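Local atomic coordinates of DELTA1-pyrroline-2-carboxylate reductase (PDB entry 6T3E), a protein that reduces delta1-pyrroline-2-carboxylate to L-proline with a nicotinamide dinucleotide as hydride donor, a step probably belonging to L-hydroxyproline metabolism. Residues V222-R227 against V248-E254; A142-R148 against R237-N243. One frame throughout, in Å; residues are numbered along the deposited sequence.

Interaction 1: residues V222-R227 against V248-E254; sequences VATTAR and VGRDARE. With NAI (1,4-dihydronicotinamide adenine dinucleotide), chain F.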
loop_
_atom_site.group_PDB
_atom_site.type_symbol
_atom_site.label_atom_id
_atom_site.label_comp_id
_atom_site.label_asym_id
_atom_site.label_seq_id
_atom_site.Cartn_x
_atom_site.Cartn_y
_atom_site.Cartn_z
ATOM N N VAL B 222 -12.352 6.170 -24.563
ATOM C CA VAL B 222 -13.294 5.323 -23.842
ATOM C C VAL B 222 -12.898 5.366 -22.367
ATOM O O VAL B 222 -11.768 4.996 -22.015
ATOM C CB VAL B 222 -13.307 3.882 -24.382
ATOM C CG1 VAL B 222 -14.580 3.188 -23.966
ATOM C CG2 VAL B 222 -13.181 3.855 -25.910
ATOM N N ALA B 223 -13.830 5.839 -21.505
ATOM C CA ALA B 223 -13.651 6.028 -20.046
ATOM C C ALA B 223 -14.987 5.712 -19.360
ATOM O O ALA B 223 -15.696 6.575 -18.812
ATOM C CB ALA B 223 -13.186 7.444 -19.697
ATOM N N THR B 224 -15.320 4.434 -19.362
ATOM C CA THR B 224 -16.632 3.956 -18.984
ATOM C C THR B 224 -16.581 3.232 -17.641
ATOM O O THR B 224 -15.515 2.944 -17.096
ATOM C CB THR B 224 -17.150 3.100 -20.144
ATOM O OG1 THR B 224 -17.350 3.952 -21.287
ATOM C CG2 THR B 224 -18.396 2.433 -19.865
ATOM N N THR B 225 -17.763 3.033 -17.061
ATOM C CA THR B 225 -17.972 2.181 -15.890
ATOM C C THR B 225 -18.591 0.829 -16.263
ATOM O O THR B 225 -18.684 -0.067 -15.414
ATOM C CB THR B 225 -18.859 2.951 -14.888
ATOM O OG1 THR B 225 -18.089 3.991 -14.283
ATOM C CG2 THR B 225 -19.473 2.092 -13.794
ATOM N N ALA B 226 -18.961 0.655 -17.530
ATOM C CA ALA B 226 -19.640 -0.543 -17.998
ATOM C C ALA B 226 -18.786 -1.788 -17.816
ATOM O O ALA B 226 -17.564 -1.761 -17.976
ATOM C CB ALA B 226 -20.022 -0.382 -19.472
ATOM N N ARG B 227 -19.458 -2.906 -17.533
ATOM C CA ARG B 227 -18.799 -4.191 -17.355
ATOM C C ARG B 227 -18.869 -5.067 -18.597
ATOM O O ARG B 227 -18.326 -6.176 -18.597
ATOM C CB ARG B 227 -19.408 -4.927 -16.154
ATOM C CG ARG B 227 -19.086 -4.254 -14.825
ATOM C CD ARG B 227 -19.927 -4.799 -13.693
ATOM N NE ARG B 227 -19.463 -4.358 -12.374
ATOM C CZ ARG B 227 -19.696 -3.156 -11.846
ATOM N NH1 ARG B 227 -20.395 -2.242 -12.515
ATOM N NH2 ARG B 227 -19.232 -2.869 -10.636
ATOM N N VAL B 248 -13.073 -2.143 -14.333
ATOM C CA VAL B 248 -13.939 -2.509 -13.210
ATOM C C VAL B 248 -13.638 -3.953 -12.812
ATOM O O VAL B 248 -14.544 -4.721 -12.475
ATOM C CB VAL B 248 -15.441 -2.325 -13.522
ATOM C CG1 VAL B 248 -16.256 -2.196 -12.227
ATOM C CG2 VAL B 248 -15.697 -1.121 -14.425
ATOM N N GLY B 249 -12.368 -4.332 -12.834
ATOM C CA GLY B 249 -11.960 -5.672 -12.463
ATOM C C GLY B 249 -11.491 -6.478 -13.662
ATOM O O GLY B 249 -11.486 -6.019 -14.807
ATOM N N ARG B 250 -11.068 -7.703 -13.365
ATOM C CA ARG B 250 -10.626 -8.598 -14.421
ATOM C C ARG B 250 -11.776 -9.274 -15.163
ATOM O O ARG B 250 -11.532 -9.916 -16.190
ATOM C CB ARG B 250 -9.722 -9.675 -13.836
ATOM C CG ARG B 250 -8.741 -9.192 -12.813
ATOM C CD ARG B 250 -8.140 -10.386 -12.073
ATOM N NE ARG B 250 -8.221 -11.623 -12.856
ATOM C CZ ARG B 250 -7.248 -12.123 -13.621
ATOM N NH1 ARG B 250 -6.077 -11.495 -13.728
ATOM N NH2 ARG B 250 -7.453 -13.262 -14.286
ATOM N N ASP B 251 -13.015 -9.159 -14.686
ATOM C CA ASP B 251 -14.147 -9.738 -15.400
ATOM C C ASP B 251 -14.831 -8.756 -16.328
ATOM O O ASP B 251 -15.747 -9.157 -17.055
ATOM C CB ASP B 251 -15.205 -10.267 -14.435
ATOM C CG ASP B 251 -14.652 -11.260 -13.460
ATOM O OD1 ASP B 251 -15.181 -11.313 -12.328
ATOM O OD2 ASP B 251 -13.691 -11.979 -13.820
ATOM N N ALA B 252 -14.448 -7.486 -16.293
ATOM C CA ALA B 252 -15.162 -6.440 -17.003
ATOM C C ALA B 252 -14.340 -5.901 -18.164
ATOM O O ALA B 252 -13.105 -5.913 -18.135
ATOM C CB ALA B 252 -15.527 -5.295 -16.053
ATOM N N ARG B 253 -15.047 -5.404 -19.178
ATOM C CA ARG B 253 -14.412 -4.800 -20.338
ATOM C C ARG B 253 -15.409 -3.882 -21.020
ATOM O O ARG B 253 -16.620 -4.060 -20.882
ATOM C CB ARG B 253 -13.900 -5.851 -21.320
ATOM C CG ARG B 253 -14.958 -6.772 -21.832
ATOM C CD ARG B 253 -14.420 -7.589 -22.963
ATOM N NE ARG B 253 -15.398 -8.562 -23.418
ATOM C CZ ARG B 253 -15.209 -9.366 -24.455
ATOM N NH1 ARG B 253 -14.072 -9.304 -25.141
ATOM N NH2 ARG B 253 -16.155 -10.225 -24.808
ATOM N N GLU B 254 -14.873 -2.892 -21.746
ATOM C CA GLU B 254 -15.652 -1.942 -22.530
ATOM C C GLU B 254 -15.381 -2.068 -24.026
ATOM O O GLU B 254 -16.051 -1.403 -24.822
ATOM C CB GLU B 254 -15.378 -0.494 -22.062
ATOM C CG GLU B 254 -13.917 0.015 -22.252
ATOM C CD GLU B 254 -13.527 1.244 -21.374
ATOM O OE1 GLU B 254 -14.396 2.056 -20.996
ATOM O OE2 GLU B 254 -12.327 1.398 -21.058
HETATM P PA NAI F . -17.233 8.233 -13.615
HETATM O O1A NAI F . -18.288 7.425 -12.904
HETATM O O2A NAI F . -17.157 9.623 -13.016
HETATM O O5B NAI F . -17.472 8.292 -15.242
HETATM C C5B NAI F . -17.824 7.044 -15.829
HETATM C C4B NAI F . -18.754 7.318 -17.091
HETATM O O4B NAI F . -18.939 6.228 -17.759
HETATM C C3B NAI F . -20.151 7.766 -16.604
HETATM O O3B NAI F . -20.422 8.989 -17.123
HETATM C C2B NAI F . -21.096 6.667 -17.134
HETATM O O2B NAI F . -22.469 7.231 -17.420
HETATM C C1B NAI F . -20.493 6.272 -18.219
HETATM N N9A NAI F . -20.918 4.966 -18.642
HETATM C C8A NAI F . -20.957 3.911 -17.824
HETATM N N7A NAI F . -21.394 2.873 -18.529
HETATM C C5A NAI F . -21.623 3.285 -19.787
HETATM C C6A NAI F . -22.076 2.602 -20.890
HETATM N N6A NAI F . -22.469 1.221 -21.094
HETATM N N1A NAI F . -22.229 3.234 -22.052
HETATM C C2A NAI F . -21.920 4.552 -22.135
HETATM N N3A NAI F . -21.469 5.225 -21.047
HETATM C C4A NAI F . -21.329 4.573 -19.865
HETATM O O3 NAI F . -15.804 7.413 -13.379
HETATM P PN NAI F . -14.352 7.895 -14.039
HETATM O O1N NAI F . -13.595 8.531 -12.890
HETATM O O2N NAI F . -14.558 8.828 -15.198
HETATM O O5D NAI F . -13.554 6.583 -14.569
HETATM C C5D NAI F . -13.834 6.143 -15.847
HETATM C C4D NAI F . -13.147 4.766 -16.048
HETATM O O4D NAI F . -11.833 4.873 -16.055
HETATM C C3D NAI F . -13.486 3.839 -14.871
HETATM O O3D NAI F . -13.716 2.566 -15.356
HETATM C C2D NAI F . -12.212 3.815 -14.013
HETATM O O2D NAI F . -12.198 2.522 -13.198
HETATM C C1D NAI F . -11.267 3.880 -14.915
HETATM N N1N NAI F . -10.043 4.468 -14.346
HETATM C C2N NAI F . -8.735 3.941 -14.686
HETATM C C3N NAI F . -7.471 4.825 -14.489
HETATM C C7N NAI F . -6.283 4.517 -15.439
HETATM O O7N NAI F . -6.443 3.698 -16.268
HETATM N N7N NAI F . -4.998 5.238 -15.298
HETATM C C4N NAI F . -7.596 6.231 -13.936
HETATM C C5N NAI F . -8.887 6.462 -13.139
HETATM C C6N NAI F . -10.121 5.591 -13.432
#
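Two loops pack against each other at the edge of the NADH site, and the carboxylate of Glu254 in one joins them by bonding the backbone N of Thr224 in the other. Residues 222-227 leave the end of strand 219-222, and residues 248-254 follow the neighbouring parallel strand 241-244. Glu254 OE1 accepts the backbone N of Thr224 at 3.0 Å, nearly along its own C-O axis, with an N-H...O angle of 140°. The first torsion of Glu254 sets CG between its backbone N and carbonyl carbon (chi1 64°). Beyond CG the chain runs extended, past Val222 in the opposite direction, and Val222 CG1 lies 3.4 Å from Glu254 CD. The other oxygen, OE2, is bonded to Ser244 OG. Lys319 is a long, weak ion partner of the same oxygen and might favour the charged acid.

Both loops emerge from the Rossmann-type parallel sheet, where loops at the carboxyl ends of the strands receive the dinucleotide. Residues 223-226 form part of that pocket. The carbonyl O of Thr224 accepts a hydrogen bond from O3D of the nicotinamide ribose at 2.5 Å. Thr224 CG2 and Ala226 CB lie against the adenine, and Ala226 CB comes 3.3 Å from N6A of the cofactor.

Farther out, methyl groups pack on polar ones. Val248 CG2 sits 3.3 Å from the carbonyl O of Thr225. The other branch, CG1, covers one face of the Arg227 guanidinium, 3.4 Å above its plane and offset toward the rim. The arginine chain is extended from CG to NE, crosses the valine at about a right angle, and rests its CB and CG on Ala252 CB. A weak backbone bond from Arg253 N to Arg227 O closes this outer end. The guanidinium of Arg253 turns to Ser257 instead.

Interaction 2: residues A142-R148 against R237-N243; sequences ATKYLAR and REGTHIN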
loop_
_atom_site.group_PDB
_atom_site.type_symbol
_atom_site.label_atom_id
_atom_site.label_comp_id
_atom_site.label_asym_id
_atom_site.label_seq_id
_atom_site.Cartn_x
_atom_site.Cartn_y
_atom_site.Cartn_z
ATOM N N ALA B 142 0.999 8.626 -24.980
ATOM C CA ALA B 142 0.766 7.546 -25.934
ATOM C C ALA B 142 0.132 8.078 -27.209
ATOM O O ALA B 142 0.470 7.628 -28.308
ATOM C CB ALA B 142 -0.102 6.454 -25.318
ATOM N N THR B 143 -0.774 9.050 -27.082
ATOM C CA THR B 143 -1.397 9.653 -28.259
ATOM C C THR B 143 -0.358 10.298 -29.178
ATOM O O THR B 143 -0.486 10.237 -30.404
ATOM C CB THR B 143 -2.457 10.668 -27.811
ATOM O OG1 THR B 143 -3.457 9.995 -27.036
ATOM C CG2 THR B 143 -3.113 11.375 -29.002
ATOM N N LYS B 144 0.689 10.903 -28.603
ATOM C CA LYS B 144 1.733 11.532 -29.416
ATOM C C LYS B 144 2.397 10.542 -30.367
ATOM O O LYS B 144 2.741 10.892 -31.502
ATOM C CB LYS B 144 2.790 12.164 -28.517
ATOM C CG LYS B 144 2.783 13.672 -28.524
ATOM C CD LYS B 144 4.036 14.226 -27.865
ATOM C CE LYS B 144 4.148 13.754 -26.424
ATOM N NZ LYS B 144 5.373 14.295 -25.771
ATOM N N TYR B 145 2.636 9.318 -29.903
ATOM C CA TYR B 145 3.341 8.326 -30.699
ATOM C C TYR B 145 2.430 7.464 -31.557
ATOM O O TYR B 145 2.902 6.902 -32.552
ATOM C CB TYR B 145 4.156 7.399 -29.792
ATOM C CG TYR B 145 5.257 8.092 -29.042
ATOM C CD1 TYR B 145 6.567 8.032 -29.492
ATOM C CD2 TYR B 145 4.990 8.808 -27.884
ATOM C CE1 TYR B 145 7.576 8.667 -28.815
ATOM C CE2 TYR B 145 5.991 9.450 -27.196
ATOM C CZ TYR B 145 7.286 9.376 -27.665
ATOM O OH TYR B 145 8.290 10.013 -26.975
ATOM N N LEU B 146 1.143 7.345 -31.201
ATOM C CA LEU B 146 0.253 6.366 -31.820
ATOM C C LEU B 146 -0.854 6.958 -32.676
ATOM O O LEU B 146 -1.435 6.228 -33.480
ATOM C CB LEU B 146 -0.410 5.482 -30.750
ATOM C CG LEU B 146 0.484 4.601 -29.885
ATOM C CD1 LEU B 146 -0.333 3.831 -28.870
ATOM C CD2 LEU B 146 1.287 3.664 -30.763
ATOM N N ALA B 147 -1.160 8.242 -32.537
ATOM C CA ALA B 147 -2.279 8.839 -33.246
ATOM C C ALA B 147 -1.790 9.547 -34.500
ATOM O O ALA B 147 -0.660 10.044 -34.555
ATOM C CB ALA B 147 -3.039 9.825 -32.353
ATOM N N ARG B 148 -2.651 9.571 -35.516
ATOM C CA ARG B 148 -2.338 10.318 -36.723
ATOM C C ARG B 148 -2.139 11.783 -36.366
ATOM O O ARG B 148 -2.894 12.348 -35.571
ATOM C CB ARG B 148 -3.460 10.170 -37.749
ATOM C CG ARG B 148 -3.363 8.937 -38.642
ATOM C CD ARG B 148 -4.462 8.935 -39.726
ATOM N NE ARG B 148 -5.815 8.670 -39.216
ATOM C CZ ARG B 148 -6.796 9.571 -39.150
ATOM N NH1 ARG B 148 -7.996 9.225 -38.682
ATOM N NH2 ARG B 148 -6.579 10.817 -39.556
ATOM N N ARG B 237 -13.112 2.406 -38.282
ATOM C CA ARG B 237 -12.463 2.480 -39.579
ATOM C C ARG B 237 -10.956 2.613 -39.389
ATOM O O ARG B 237 -10.463 2.851 -38.288
ATOM C CB ARG B 237 -13.018 3.641 -40.408
ATOM C CG ARG B 237 -13.057 4.970 -39.698
ATOM C CD ARG B 237 -13.487 6.073 -40.657
ATOM N NE ARG B 237 -13.463 7.390 -40.025
ATOM C CZ ARG B 237 -12.354 8.067 -39.733
ATOM N NH1 ARG B 237 -11.160 7.554 -40.008
ATOM N NH2 ARG B 237 -12.440 9.263 -39.161
ATOM N N GLU B 238 -10.217 2.428 -40.476
ATOM C CA GLU B 238 -8.769 2.469 -40.385
ATOM C C GLU B 238 -8.281 3.863 -39.997
ATOM O O GLU B 238 -8.979 4.874 -40.143
ATOM C CB GLU B 238 -8.128 2.030 -41.699
ATOM C CG GLU B 238 -8.909 2.378 -42.938
ATOM C CD GLU B 238 -8.248 1.835 -44.193
ATOM O OE1 GLU B 238 -7.712 2.646 -44.983
ATOM O OE2 GLU B 238 -8.254 0.598 -44.384
ATOM N N GLY B 239 -7.063 3.894 -39.470
ATOM C CA GLY B 239 -6.408 5.129 -39.117
ATOM C C GLY B 239 -6.846 5.763 -37.821
ATOM O O GLY B 239 -6.379 6.863 -37.507
ATOM N N THR B 240 -7.708 5.116 -37.053
ATOM C CA THR B 240 -8.163 5.678 -35.793
ATOM C C THR B 240 -7.311 5.145 -34.650
ATOM O O THR B 240 -6.885 3.985 -34.663
ATOM C CB THR B 240 -9.639 5.377 -35.539
ATOM O OG1 THR B 240 -9.764 4.090 -34.925
ATOM C CG2 THR B 240 -10.438 5.428 -36.837
ATOM N N HIS B 241 -7.065 6.009 -33.666
ATOM C CA HIS B 241 -6.330 5.674 -32.455
ATOM C C HIS B 241 -7.292 5.653 -31.279
ATOM O O HIS B 241 -8.163 6.522 -31.169
ATOM C CB HIS B 241 -5.207 6.682 -32.179
ATOM C CG HIS B 241 -4.646 6.587 -30.792
ATOM N ND1 HIS B 241 -3.832 5.550 -30.387
ATOM C CD2 HIS B 241 -4.800 7.386 -29.711
ATOM C CE1 HIS B 241 -3.499 5.719 -29.119
ATOM N NE2 HIS B 241 -4.070 6.830 -28.687
ATOM N N ILE B 242 -7.158 4.641 -30.421
ATOM C CA ILE B 242 -8.073 4.414 -29.306
ATOM C C ILE B 242 -7.297 4.494 -28.002
ATOM O O ILE B 242 -6.263 3.833 -27.848
ATOM C CB ILE B 242 -8.781 3.048 -29.400
ATOM C CG1 ILE B 242 -9.149 2.721 -30.846
ATOM C CG2 ILE B 242 -10.014 3.024 -28.510
ATOM C CD1 ILE B 242 -10.190 3.638 -31.416
ATOM N N ASN B 243 -7.819 5.266 -27.056
ATOM C CA ASN B 243 -7.348 5.270 -25.678
ATOM C C ASN B 243 -8.461 4.717 -24.799
ATOM O O ASN B 243 -9.560 5.284 -24.749
ATOM C CB ASN B 243 -6.942 6.676 -25.231
ATOM C CG ASN B 243 -5.760 7.219 -26.016
ATOM O OD1 ASN B 243 -4.695 6.607 -26.058
ATOM N ND2 ASN B 243 -5.940 8.378 -26.628
#
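His241 lies against the end of helix 128-146, where the helix packs on strand 241-244 of the Rossmann-type parallel sheet. Helix residues 142-146 and strand residues 241-243 run nearly antiparallel (163°), their axes 9.4 Å apart at closest. CG of His241 is anti to its backbone N (chi1 166°), and this carries the ring to the helix. Leu146 CB comes 3.4 Å from ring atom ND1, and Ala147 CB meets His241 CB at 3.8 Å. Ala147 N sits over one ring face, offset toward the rim.

On the strand, His241 NE2 donates to Asn243 OD1 at 2.7 Å, from above the carbonyl plane. The amide of Asn243 then passes the chain on: ND2 donates to Thr143 OG1 at 3.0 Å. That hydroxyl is also bonded to Ser139 O, one turn back in the helix. Phe318 and Ile219, from the strands flanking 241-244, pack on His241.

Past the helix end, Arg148 reaches the type II turn Arg237-Thr240. Asp218 forms salt bridges to both Arg148 and Arg237, which draws the two arginines together. Arg148 bends at chi3, and its NE donates to Gly239 O at 2.6 Å, tilted 28° from the carbonyl plane.

Interactions 1 and 2 draw on two neighbouring strands of the same parallel sheet, 219-222 and 241-244. Strand 241-244 begins in interaction 2 and leads on to the second loop of interaction 1. Strand 219-222 supplies Val222, whose N lies 2.9 Å from Asn243 O in a probable hydrogen bond. Their centres are 21 Å apart. Interaction 2 is the more buried contact, a helix on a strand, with a histidine, an asparagine and a threonine linked inside and arginines at the turn. Interaction 1 is partly buried and joins loop to loop. There a buried glutamate holds backbone, an exposed arginine lies over a valine, and NADH is a direct partner.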